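Local coordinates for putative ABC transporter (Thermobispora bispora, PDB 4PE6), which probably binds a carbohydrate or related small solute for an ABC transporter and holds a trihydroxybutanoic acid molecule in this crystal, at residues Lys57-Pro62 against Val71-Ser76; Gly31-Met36 against Leu86-Ser91; Asp215-Ala220 against Leu242-Asp247; Gly186-Ala191 against Ile211-Gly216. All blocks are in the same frame, centred on the assembly; numbering follows the deposited sequence.

Contact 1 of 4, residues Lys57-Pro62 against Val71-Ser76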
loop_
_atom_site.group_PDB
_atom_site.type_symbol
_atom_site.label_atom_id
_atom_site.label_comp_id
_atom_site.label_asym_id
_atom_site.label_seq_id
_atom_site.Cartn_x
_atom_site.Cartn_y
_atom_site.Cartn_z
ATOM N N LYS A 57 -8.815 0.403 -18.609
ATOM C CA LYS A 57 -9.668 1.337 -17.911
ATOM C C LYS A 57 -9.446 1.257 -16.396
ATOM O O LYS A 57 -9.361 0.150 -15.825
ATOM C CB LYS A 57 -11.130 1.045 -18.226
ATOM C CG LYS A 57 -12.077 2.193 -17.896
ATOM C CD LYS A 57 -13.510 1.815 -18.223
ATOM C CE LYS A 57 -14.519 2.740 -17.584
ATOM N NZ LYS A 57 -14.618 3.982 -18.379
ATOM N N VAL A 58 -9.353 2.432 -15.774
ATOM C CA VAL A 58 -9.297 2.582 -14.328
ATOM C C VAL A 58 -10.575 3.208 -13.776
ATOM O O VAL A 58 -11.033 4.266 -14.240
ATOM C CB VAL A 58 -8.105 3.467 -13.928
ATOM C CG1 VAL A 58 -8.153 3.816 -12.442
ATOM C CG2 VAL A 58 -6.813 2.753 -14.271
ATOM N N VAL A 59 -11.150 2.573 -12.766
ATOM C CA VAL A 59 -12.256 3.194 -12.066
ATOM C C VAL A 59 -11.997 3.217 -10.571
ATOM O O VAL A 59 -11.694 2.178 -9.984
ATOM C CB VAL A 59 -13.576 2.500 -12.391
ATOM C CG1 VAL A 59 -14.703 3.161 -11.625
ATOM C CG2 VAL A 59 -13.846 2.569 -13.903
ATOM N N ASN A 60 -12.091 4.408 -9.975
ATOM C CA ASN A 60 -11.889 4.585 -8.530
ATOM C C ASN A 60 -13.216 4.810 -7.829
ATOM O O ASN A 60 -14.023 5.648 -8.254
ATOM C CB ASN A 60 -11.001 5.803 -8.232
ATOM C CG ASN A 60 -9.606 5.680 -8.821
ATOM O OD1 ASN A 60 -8.859 4.733 -8.535
ATOM N ND2 ASN A 60 -9.228 6.677 -9.636
ATOM N N ALA A 61 -13.436 4.087 -6.736
ATOM C CA ALA A 61 -14.581 4.364 -5.867
ATOM C C ALA A 61 -14.274 5.597 -4.978
ATOM O O ALA A 61 -13.243 5.639 -4.331
ATOM C CB ALA A 61 -14.902 3.143 -5.015
ATOM N N PRO A 62 -15.150 6.625 -4.977
ATOM C CA PRO A 62 -14.868 7.783 -4.127
ATOM C C PRO A 62 -15.234 7.536 -2.665
ATOM O O PRO A 62 -15.851 6.531 -2.342
ATOM C CB PRO A 62 -15.761 8.884 -4.725
ATOM C CG PRO A 62 -16.896 8.142 -5.327
ATOM C CD PRO A 62 -16.313 6.861 -5.849
ATOM N N VAL A 71 -18.756 -2.014 -5.801
ATOM C CA VAL A 71 -19.488 -3.155 -6.344
ATOM C C VAL A 71 -20.298 -2.707 -7.557
ATOM O O VAL A 71 -20.273 -3.363 -8.597
ATOM C CB VAL A 71 -20.396 -3.804 -5.279
ATOM C CG1 VAL A 71 -21.320 -4.823 -5.923
ATOM C CG2 VAL A 71 -19.539 -4.451 -4.192
ATOM N N ALA A 72 -21.001 -1.585 -7.433
ATOM C CA ALA A 72 -21.729 -1.012 -8.573
ATOM C C ALA A 72 -20.790 -0.715 -9.737
ATOM O O ALA A 72 -21.098 -1.023 -10.877
ATOM C CB ALA A 72 -22.470 0.263 -8.173
ATOM N N GLN A 73 -19.643 -0.118 -9.447
ATOM C CA GLN A 73 -18.691 0.192 -10.505
ATOM C C GLN A 73 -18.181 -1.056 -11.234
ATOM O O GLN A 73 -17.991 -1.041 -12.452
ATOM C CB GLN A 73 -17.534 0.999 -9.946
ATOM C CG GLN A 73 -17.916 2.412 -9.556
ATOM C CD GLN A 73 -16.779 3.138 -8.853
ATOM O OE1 GLN A 73 -15.919 2.517 -8.210
ATOM N NE2 GLN A 73 -16.763 4.459 -8.978
ATOM N N ILE A 74 -17.949 -2.129 -10.494
ATOM C CA ILE A 74 -17.494 -3.353 -11.121
ATOM C C ILE A 74 -18.566 -3.901 -12.080
ATOM O O ILE A 74 -18.249 -4.301 -13.194
ATOM C CB ILE A 74 -17.039 -4.380 -10.064
ATOM C CG1 ILE A 74 -15.776 -3.858 -9.368
ATOM C CG2 ILE A 74 -16.819 -5.745 -10.702
ATOM C CD1 ILE A 74 -15.244 -4.727 -8.239
ATOM N N LYS A 75 -19.838 -3.854 -11.686
ATOM C CA LYS A 75 -20.905 -4.264 -12.593
ATOM C C LYS A 75 -20.933 -3.411 -13.866
ATOM O O LYS A 75 -21.115 -3.945 -14.956
ATOM C CB LYS A 75 -22.252 -4.260 -11.888
ATOM C CG LYS A 75 -22.302 -5.259 -10.747
ATOM C CD LYS A 75 -23.505 -5.045 -9.857
ATOM C CE LYS A 75 -23.555 -6.117 -8.775
ATOM N NZ LYS A 75 -24.668 -5.852 -7.848
ATOM N N SER A 76 -20.721 -2.100 -13.757
ATOM C CA SER A 76 -20.653 -1.262 -14.967
ATOM C C SER A 76 -19.439 -1.637 -15.833
ATOM O O SER A 76 -19.514 -1.619 -17.074
ATOM C CB SER A 76 -20.671 0.237 -14.636
ATOM O OG SER A 76 -21.973 0.635 -14.210
HETATM O O HOH W 1 -14.021 0.805 -8.938
#

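Contact 2 of 4, residues Gly31-Met36 against Leu86-Ser91. With LTH ((2R,3S)-2,3,4-trihydroxybutanoic acid), chain C.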
loop_
_atom_site.group_PDB
_atom_site.type_symbol
_atom_site.label_atom_id
_atom_site.label_comp_id
_atom_site.label_asym_id
_atom_site.label_seq_id
_atom_site.Cartn_x
_atom_site.Cartn_y
_atom_site.Cartn_z
ATOM N N GLY A 31 -1.878 9.416 -1.403
ATOM C CA GLY A 31 -0.875 9.560 -2.454
ATOM C C GLY A 31 -0.322 8.213 -2.904
ATOM O O GLY A 31 0.101 8.066 -4.050
ATOM N N TRP A 32 -0.334 7.224 -1.990
ATOM C CA TRP A 32 0.149 5.879 -2.318
ATOM C C TRP A 32 -0.744 5.300 -3.427
ATOM O O TRP A 32 -0.260 4.744 -4.415
ATOM C CB TRP A 32 0.167 4.999 -1.043
ATOM C CG TRP A 32 0.734 3.610 -1.227
ATOM C CD1 TRP A 32 1.978 3.192 -0.891
ATOM C CD2 TRP A 32 0.051 2.452 -1.750
ATOM N NE1 TRP A 32 2.137 1.862 -1.217
ATOM C CE2 TRP A 32 0.964 1.380 -1.719
ATOM C CE3 TRP A 32 -1.230 2.227 -2.257
ATOM C CZ2 TRP A 32 0.639 0.108 -2.171
ATOM C CZ3 TRP A 32 -1.565 0.982 -2.693
ATOM C CH2 TRP A 32 -0.635 -0.087 -2.635
ATOM N N ARG A 33 -2.054 5.462 -3.272
ATOM C CA ARG A 33 -3.012 4.937 -4.236
ATOM C C ARG A 33 -2.905 5.667 -5.569
ATOM O O ARG A 33 -3.113 5.082 -6.623
ATOM C CB ARG A 33 -4.431 5.044 -3.698
ATOM C CG ARG A 33 -4.756 4.119 -2.537
ATOM C CD ARG A 33 -4.863 2.638 -2.936
ATOM N NE ARG A 33 -5.177 1.862 -1.742
ATOM C CZ ARG A 33 -6.312 1.181 -1.514
ATOM N NH1 ARG A 33 -7.256 1.086 -2.405
ATOM N NH2 ARG A 33 -6.476 0.567 -0.358
ATOM N N GLN A 34 -2.583 6.951 -5.500
ATOM C CA GLN A 34 -2.359 7.725 -6.712
ATOM C C GLN A 34 -1.115 7.269 -7.474
ATOM O O GLN A 34 -1.153 7.187 -8.687
ATOM C CB GLN A 34 -2.347 9.211 -6.401
ATOM C CG GLN A 34 -3.776 9.697 -6.274
ATOM C CD GLN A 34 -3.924 10.906 -5.411
ATOM O OE1 GLN A 34 -3.051 11.769 -5.372
ATOM N NE2 GLN A 34 -5.044 10.981 -4.701
ATOM N N THR A 35 -0.053 6.906 -6.768
ATOM C CA THR A 35 1.117 6.355 -7.426
ATOM C C THR A 35 0.773 4.971 -7.995
ATOM O O THR A 35 1.182 4.619 -9.112
ATOM C CB THR A 35 2.321 6.287 -6.479
ATOM O OG1 THR A 35 2.750 7.612 -6.159
ATOM C CG2 THR A 35 3.479 5.539 -7.133
HETATM N N MSE A 36 -0.003 4.194 -7.246
HETATM C CA MSE A 36 -0.384 2.856 -7.701
HETATM C C MSE A 36 -1.113 2.920 -9.019
HETATM O O MSE A 36 -0.842 2.126 -9.915
HETATM C CB MSE A 36 -1.224 2.201 -6.603
HETATM C CG MSE A 36 -1.947 1.004 -7.169
HETATM SE SE MSE A 36 -3.288 0.456 -5.848
HETATM C CE MSE A 36 -4.712 1.505 -6.695
ATOM N N LEU A 86 -8.622 -6.295 -12.541
ATOM C CA LEU A 86 -7.715 -6.157 -11.403
ATOM C C LEU A 86 -8.416 -5.388 -10.310
ATOM O O LEU A 86 -8.996 -4.308 -10.567
ATOM C CB LEU A 86 -6.437 -5.412 -11.807
ATOM C CG LEU A 86 -5.805 -5.820 -13.141
ATOM C CD1 LEU A 86 -4.504 -5.067 -13.391
ATOM C CD2 LEU A 86 -5.563 -7.306 -13.214
ATOM N N ILE A 87 -8.387 -5.913 -9.091
ATOM C CA ILE A 87 -9.206 -5.310 -8.033
ATOM C C ILE A 87 -8.409 -5.005 -6.777
ATOM O O ILE A 87 -7.778 -5.908 -6.194
ATOM C CB ILE A 87 -10.396 -6.196 -7.612
ATOM C CG1 ILE A 87 -11.253 -6.548 -8.810
ATOM C CG2 ILE A 87 -11.196 -5.499 -6.510
ATOM C CD1 ILE A 87 -12.322 -7.567 -8.482
ATOM N N ASN A 88 -8.424 -3.737 -6.363
ATOM C CA ASN A 88 -7.990 -3.376 -5.017
ATOM C C ASN A 88 -9.264 -3.188 -4.188
ATOM O O ASN A 88 -9.983 -2.160 -4.292
ATOM C CB ASN A 88 -7.098 -2.152 -5.007
ATOM C CG ASN A 88 -6.420 -1.921 -3.655
ATOM O OD1 ASN A 88 -7.015 -2.167 -2.616
ATOM N ND2 ASN A 88 -5.177 -1.439 -3.674
ATOM N N PRO A 89 -9.573 -4.192 -3.370
ATOM C CA PRO A 89 -10.898 -4.229 -2.761
ATOM C C PRO A 89 -11.076 -3.315 -1.581
ATOM O O PRO A 89 -10.202 -3.218 -0.712
ATOM C CB PRO A 89 -11.055 -5.708 -2.357
ATOM C CG PRO A 89 -9.687 -6.176 -2.145
ATOM C CD PRO A 89 -8.784 -5.395 -3.060
ATOM N N ALA A 90 -12.215 -2.636 -1.552
ATOM C CA ALA A 90 -12.558 -1.751 -0.444
ATOM C C ALA A 90 -12.846 -2.549 0.842
ATOM O O ALA A 90 -12.559 -2.056 1.938
ATOM C CB ALA A 90 -13.771 -0.894 -0.806
ATOM N N SER A 91 -13.363 -3.770 0.687
ATOM C CA SER A 91 -13.846 -4.611 1.811
ATOM C C SER A 91 -13.292 -6.018 1.736
ATOM O O SER A 91 -13.071 -6.537 0.650
ATOM C CB SER A 91 -15.384 -4.687 1.810
ATOM O OG SER A 91 -15.889 -5.843 2.500
HETATM O O1 LTH C . -1.479 2.822 1.620
HETATM C C1 LTH C . -2.435 2.230 0.995
HETATM O O LTH C . -3.435 2.783 0.489
HETATM C C2 LTH C . -2.314 0.706 0.753
HETATM O O2 LTH C . -3.493 0.189 0.086
HETATM C C3 LTH C . -2.152 -0.061 2.048
HETATM O O3 LTH C . -3.267 0.187 2.901
HETATM C C4 LTH C . -2.105 -1.569 1.731
HETATM O O4 LTH C . -0.896 -1.780 0.956
HETATM O O HOH W 2 -9.173 -0.406 -0.615
#

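Contact 3 of 4, residues Asp215-Ala220 against Leu242-Asp247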
loop_
_atom_site.group_PDB
_atom_site.type_symbol
_atom_site.label_atom_id
_atom_site.label_comp_id
_atom_site.label_asym_id
_atom_site.label_seq_id
_atom_site.Cartn_x
_atom_site.Cartn_y
_atom_site.Cartn_z
ATOM N N ASP A 215 2.458 8.125 6.918
ATOM C CA ASP A 215 1.800 9.406 7.137
ATOM C C ASP A 215 2.645 10.366 7.957
ATOM O O ASP A 215 2.159 11.432 8.358
ATOM C CB ASP A 215 0.485 9.149 7.870
ATOM C CG ASP A 215 0.673 8.246 9.072
ATOM O OD1 ASP A 215 1.790 8.272 9.639
ATOM O OD2 ASP A 215 -0.275 7.498 9.445
ATOM N N GLY A 216 3.900 9.994 8.195
ATOM C CA GLY A 216 4.777 10.732 9.108
ATOM C C GLY A 216 5.019 12.196 8.756
ATOM O O GLY A 216 5.279 13.007 9.640
ATOM N N TYR A 217 4.945 12.554 7.478
ATOM C CA TYR A 217 5.176 13.969 7.087
ATOM C C TYR A 217 4.018 14.806 7.608
ATOM O O TYR A 217 4.231 15.863 8.162
ATOM C CB TYR A 217 5.323 14.133 5.567
ATOM C CG TYR A 217 5.570 15.560 5.112
ATOM C CD1 TYR A 217 6.851 16.088 5.065
ATOM C CD2 TYR A 217 4.504 16.385 4.742
ATOM C CE1 TYR A 217 7.069 17.404 4.646
ATOM C CE2 TYR A 217 4.711 17.687 4.341
ATOM C CZ TYR A 217 5.994 18.184 4.291
ATOM O OH TYR A 217 6.182 19.470 3.877
ATOM N N GLY A 218 2.798 14.310 7.443
ATOM C CA GLY A 218 1.596 14.975 7.955
ATOM C C GLY A 218 1.549 15.025 9.466
ATOM O O GLY A 218 1.158 16.026 10.060
ATOM N N VAL A 219 1.955 13.938 10.100
ATOM C CA VAL A 219 2.051 13.901 11.548
ATOM C C VAL A 219 3.050 14.983 12.029
ATOM O O VAL A 219 2.760 15.802 12.926
ATOM C CB VAL A 219 2.417 12.462 11.998
ATOM C CG1 VAL A 219 2.793 12.407 13.475
ATOM C CG2 VAL A 219 1.247 11.530 11.704
ATOM N N ALA A 220 4.191 15.057 11.363
ATOM C CA ALA A 220 5.192 16.055 11.703
ATOM C C ALA A 220 4.623 17.494 11.621
ATOM O O ALA A 220 4.828 18.282 12.530
ATOM C CB ALA A 220 6.418 15.887 10.814
ATOM N N LEU A 242 11.054 11.724 2.322
ATOM C CA LEU A 242 12.486 11.394 2.322
ATOM C C LEU A 242 13.376 12.636 2.402
ATOM O O LEU A 242 14.332 12.669 3.180
ATOM C CB LEU A 242 12.841 10.554 1.100
ATOM C CG LEU A 242 12.753 9.031 1.271
ATOM C CD1 LEU A 242 11.712 8.559 2.271
ATOM C CD2 LEU A 242 12.492 8.393 -0.089
ATOM N N SER A 243 13.031 13.659 1.624
ATOM C CA SER A 243 13.744 14.934 1.658
ATOM C C SER A 243 13.615 15.646 3.007
ATOM O O SER A 243 14.579 16.256 3.487
ATOM C CB SER A 243 13.242 15.864 0.545
ATOM O OG SER A 243 13.225 15.211 -0.720
ATOM N N TYR A 244 12.423 15.605 3.597
ATOM C CA TYR A 244 12.185 16.221 4.900
ATOM C C TYR A 244 13.012 15.510 5.971
ATOM O O TYR A 244 13.626 16.153 6.834
ATOM C CB TYR A 244 10.690 16.184 5.240
ATOM C CG TYR A 244 10.354 16.650 6.635
ATOM C CD1 TYR A 244 10.187 18.009 6.922
ATOM C CD2 TYR A 244 10.210 15.734 7.678
ATOM C CE1 TYR A 244 9.876 18.432 8.205
ATOM C CE2 TYR A 244 9.906 16.150 8.958
ATOM C CZ TYR A 244 9.741 17.492 9.217
ATOM O OH TYR A 244 9.441 17.889 10.490
ATOM N N TRP A 245 13.026 14.180 5.893
ATOM C CA TRP A 245 13.847 13.327 6.747
ATOM C C TRP A 245 15.333 13.763 6.687
ATOM O O TRP A 245 15.998 13.892 7.720
ATOM C CB TRP A 245 13.654 11.870 6.300
ATOM C CG TRP A 245 14.145 10.792 7.217
ATOM C CD1 TRP A 245 14.675 10.941 8.463
ATOM C CD2 TRP A 245 14.134 9.383 6.953
ATOM N NE1 TRP A 245 15.013 9.716 8.983
ATOM C CE2 TRP A 245 14.685 8.741 8.078
ATOM C CE3 TRP A 245 13.708 8.598 5.867
ATOM C CZ2 TRP A 245 14.839 7.355 8.147
ATOM C CZ3 TRP A 245 13.866 7.224 5.934
ATOM C CH2 TRP A 245 14.424 6.613 7.069
ATOM N N LYS A 246 15.837 14.003 5.481
ATOM C CA LYS A 246 17.230 14.425 5.304
ATOM C C LYS A 246 17.443 15.888 5.703
ATOM O O LYS A 246 18.281 16.186 6.555
ATOM C CB LYS A 246 17.682 14.193 3.855
ATOM C CG LYS A 246 19.129 14.576 3.558
ATOM C CD LYS A 246 20.102 13.953 4.558
ATOM C CE LYS A 246 21.557 14.225 4.186
ATOM N NZ LYS A 246 21.940 13.580 2.897
ATOM N N ASP A 247 16.658 16.786 5.114
ATOM C CA ASP A 247 16.870 18.226 5.271
ATOM C C ASP A 247 16.802 18.680 6.731
ATOM O O ASP A 247 17.478 19.626 7.107
ATOM C CB ASP A 247 15.878 19.026 4.413
ATOM C CG ASP A 247 16.016 18.731 2.920
ATOM O OD1 ASP A 247 16.920 17.953 2.537
ATOM O OD2 ASP A 247 15.202 19.260 2.134
#

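Contact 4 of 4, residues Gly186-Ala191 against Ile211-Gly216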
loop_
_atom_site.group_PDB
_atom_site.type_symbol
_atom_site.label_atom_id
_atom_site.label_comp_id
_atom_site.label_asym_id
_atom_site.label_seq_id
_atom_site.Cartn_x
_atom_site.Cartn_y
_atom_site.Cartn_z
ATOM N N GLY A 186 -6.023 7.764 9.898
ATOM C CA GLY A 186 -5.312 8.611 8.946
ATOM C C GLY A 186 -5.537 8.275 7.479
ATOM O O GLY A 186 -5.219 9.095 6.626
HETATM N N MSE A 187 -6.053 7.077 7.170
HETATM C CA MSE A 187 -6.235 6.620 5.768
HETATM C C MSE A 187 -4.928 6.579 4.954
HETATM O O MSE A 187 -4.955 6.648 3.736
HETATM C CB MSE A 187 -7.313 7.445 5.023
HETATM C CG MSE A 187 -8.637 7.602 5.768
HETATM SE SE MSE A 187 -9.576 5.884 6.056
HETATM C CE MSE A 187 -10.116 5.474 4.222
ATOM N N CYS A 188 -3.792 6.403 5.636
ATOM C CA CYS A 188 -2.427 6.527 5.037
ATOM C C CYS A 188 -2.281 7.800 4.203
ATOM O O CYS A 188 -1.603 7.821 3.176
ATOM C CB CYS A 188 -2.033 5.311 4.200
ATOM S SG CYS A 188 -2.509 3.726 4.909
ATOM N N ASP A 189 -2.938 8.855 4.664
ATOM C CA ASP A 189 -2.930 10.149 3.982
ATOM C C ASP A 189 -2.393 11.205 4.928
ATOM O O ASP A 189 -2.956 11.424 5.981
ATOM C CB ASP A 189 -4.335 10.533 3.556
ATOM C CG ASP A 189 -4.374 11.869 2.842
ATOM O OD1 ASP A 189 -3.598 12.029 1.884
ATOM O OD2 ASP A 189 -5.174 12.762 3.236
ATOM N N GLY A 190 -1.311 11.869 4.538
ATOM C CA GLY A 190 -0.671 12.868 5.395
ATOM C C GLY A 190 -1.607 13.948 5.931
ATOM O O GLY A 190 -1.640 14.203 7.149
ATOM N N ALA A 191 -2.370 14.567 5.044
ATOM C CA ALA A 191 -3.250 15.670 5.439
ATOM C C ALA A 191 -4.358 15.187 6.383
ATOM O O ALA A 191 -4.680 15.858 7.358
ATOM C CB ALA A 191 -3.841 16.367 4.226
ATOM N N ILE A 211 2.968 5.837 15.511
ATOM C CA ILE A 211 3.022 4.646 14.684
ATOM C C ILE A 211 1.850 4.717 13.719
ATOM O O ILE A 211 0.679 4.544 14.109
ATOM C CB ILE A 211 2.957 3.362 15.531
ATOM C CG1 ILE A 211 4.149 3.301 16.491
ATOM C CG2 ILE A 211 2.966 2.138 14.636
ATOM C CD1 ILE A 211 4.146 2.109 17.429
ATOM N N GLY A 212 2.170 4.982 12.465
ATOM C CA GLY A 212 1.158 5.200 11.466
ATOM C C GLY A 212 1.331 4.380 10.223
ATOM O O GLY A 212 2.074 3.386 10.205
ATOM N N CYS A 213 0.639 4.827 9.177
ATOM C CA CYS A 213 0.628 4.185 7.873
ATOM C C CYS A 213 1.119 5.203 6.845
ATOM O O CYS A 213 0.320 5.964 6.300
ATOM C CB CYS A 213 -0.791 3.748 7.517
ATOM S SG CYS A 213 -0.929 2.940 5.915
ATOM N N GLY A 214 2.429 5.250 6.637
ATOM C CA GLY A 214 3.036 6.135 5.643
ATOM C C GLY A 214 2.484 7.554 5.724
ATOM O O GLY A 214 2.086 8.128 4.723
ATOM N N ASP A 215 2.458 8.125 6.918
ATOM C CA ASP A 215 1.800 9.406 7.137
ATOM C C ASP A 215 2.645 10.366 7.957
ATOM O O ASP A 215 2.159 11.432 8.358
ATOM C CB ASP A 215 0.485 9.149 7.870
ATOM C CG ASP A 215 0.673 8.246 9.072
ATOM O OD1 ASP A 215 1.790 8.272 9.639
ATOM O OD2 ASP A 215 -0.275 7.498 9.445
ATOM N N GLY A 216 3.900 9.994 8.195
ATOM C CA GLY A 216 4.777 10.732 9.108
ATOM C C GLY A 216 5.019 12.196 8.756
ATOM O O GLY A 216 5.279 13.007 9.640
HETATM O O HOH W 3 -2.765 6.689 8.317
HETATM O O HOH W 4 0.847 7.744 2.320
HETATM O O HOH W 5 0.661 10.603 3.099
#

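Contact 1 of 4, residues Lys57-Pro62 against Val71-Ser76
Q73 sets CG anti to its carbonyl carbon (chi1 -70°) and runs extended beyond it, which carries the carboxamide from the helix to the strand, where V59 places CG1 anti to its own backbone N and against that amide. The branch methyl V59 CG1 lies 3.5 Å from Q73 CD and supports the flat group, while the two side chains cross at a slant. Q73 NE2 donates to N60 O at 3.1 Å with an N-H...O angle of 155°. The donor stands well above the carbonyl plane, 52° out of it and off any lone pair. The other end of the amide faces A61, with Q73 OE1 3.4 Å from A61 CB, and accepts a hydrogen bond from a water at 2.7 Å. The same water donates to V59 O at 2.9 Å. With NE2 bonded to N60 O and OE1 to the water, a flip of the carboxamide is restrained. A leucine in place of Q73 would probably leave N60 O without this donor and take an acceptor from the water. N60 itself points away, its OD1 bonded to N25 of the adjacent strand 20-25. In this Rossmann-like lobe, helix 67-78 belongs to the beta-alpha-beta crossover from strand 55-60 to strand 84-88 and covers one face of the outermost strand 55-60, whereas V58 and N60 meet I37 of helix 31-49 on the other.

Contact 2 of 4, residues Gly31-Met36 against Leu86-Ser91
The guanidinium of R33 carries the carboxamide of N88 over one face, the two planes only 22° apart, and receives the bound trihydroxybutanoic acid at its edge. This is the ligand cleft of a periplasmic binding protein fold, formed here by the first turn of helix 31-49 and the end of strand 84-88. R33 NH1 and N88 OD1 are 3.3 Å apart, but at an angle too poor for a hydrogen bond. Each group is held from outside, R33 NH1 by N25 and N88 ND2 by D113, which also binds the ligand. A bend at chi2 (-71°) brings R33 NE to the acid, where it forks to the ligand carboxylate O and hydroxyl O2, both at 3.0 Å. The indole of W32 lays one face on the ligand, W32 CE3 3.5 Å from its C1, and its NE1 donates to S259 O. An alanine in place of W32 would probably bare that side of the ligand and leave S259 O without its indole donor. At the far end of the guanidinium, R33 NH2 donates a hydrogen bond to a water 2.9 Å away, which also lies 3.0 Å from P89 O.

Contact 3 of 4, residues Asp215-Ala220 against Leu242-Asp247
Y217 and Y244 form a T-shaped pair, the edge of the first directed at the face of the second, with centroids 5.4 Å apart and planes at 82°. The pair joins helices 216-226 and 239-247, successive helices on one side of the sheet in an alpha/beta lobe of the periplasmic binding protein fold, linked through strand 232-235. No hydrogen bond spans the two segments. Packing is close where the ring edge of Y217 meets the base of the other tyrosine: Y217 CD1 sits 3.8 Å from Y244 CB, and Y217 CE1 lies 3.9 Å from Y244 CD1. Both tyrosines hold CG anti to the backbone N (chi1 180° in Y217), and in Y217 this swings the ring toward the second helix although its CB does not point there. I230 touches both A220 and Y244, and F235 also packs on Y244. The solvent side is looser: both tyrosines are partly exposed, and the last turn of the second helix carries K246 and D247 into solvent. The ring of Y244 reaches across to the small A220, whose CB lies 4.0 Å from Y244 CE2 and 3.6 Å from Y244 OH.

Contact 4 of 4, residues Gly186-Ala191 against Ile211-Gly216
A disulfide between C188 and C213 ties two loops that follow strands 178-185 and 209-211 at the ligand cleft, where C188 touches the bound acid. The sulfurs are 2.0 Å apart with a chi3 of 79°, the sense of a right-handed bridge. The two cysteines reach it differently: C188 turns SG anti to its carbonyl carbon, whereas C213 has SG anti to its backbone N. Beside the bridge, C188 CA lies 3.1 Å from C213 O in a CA-H...O contact. D215 braces the second loop, its OD2 taking the C213 N-H at 2.8 Å from well above the carboxylate plane. A water extends this link to the first loop, accepting from C188 N at 2.9 Å and donating to the same D215 OD2. Another water accepts a hydrogen bond from G190 N at 2.7 Å, close to the carbonyl of G214, whose backbone has a positive phi (47°) that glycine adopts readily. Each loop runs straight into a helix, 190-200 after the N-cap D189 and 216-226 after D215. Helix 128-142 flanks the second loop, with W131 against C213 and A136, V139 and L140 against I211 at the end of strand 209-211.

In the fold
From the N terminus, helix 31-49 opens contact 2, which closes only at strand 84-88. Contact 1 is nested inside that loop, and the two meet through I74 and I87, so helix 67-78 packs against strand 84-88 as well as strand 55-60. Together they tie up the N-terminal part of the sheet. After a long interval contact 4 joins the loops following strands 178-185 and 209-211, and contact 3 starts where it ends, sharing D215 and G216 before closing at helix 239-247. Contacts 1 and 3 lie on opposite sides of the chain's centre, about 33 Å apart between centres, while contacts 2 and 4 both reach the ligand, their nearest atoms about 5 Å apart.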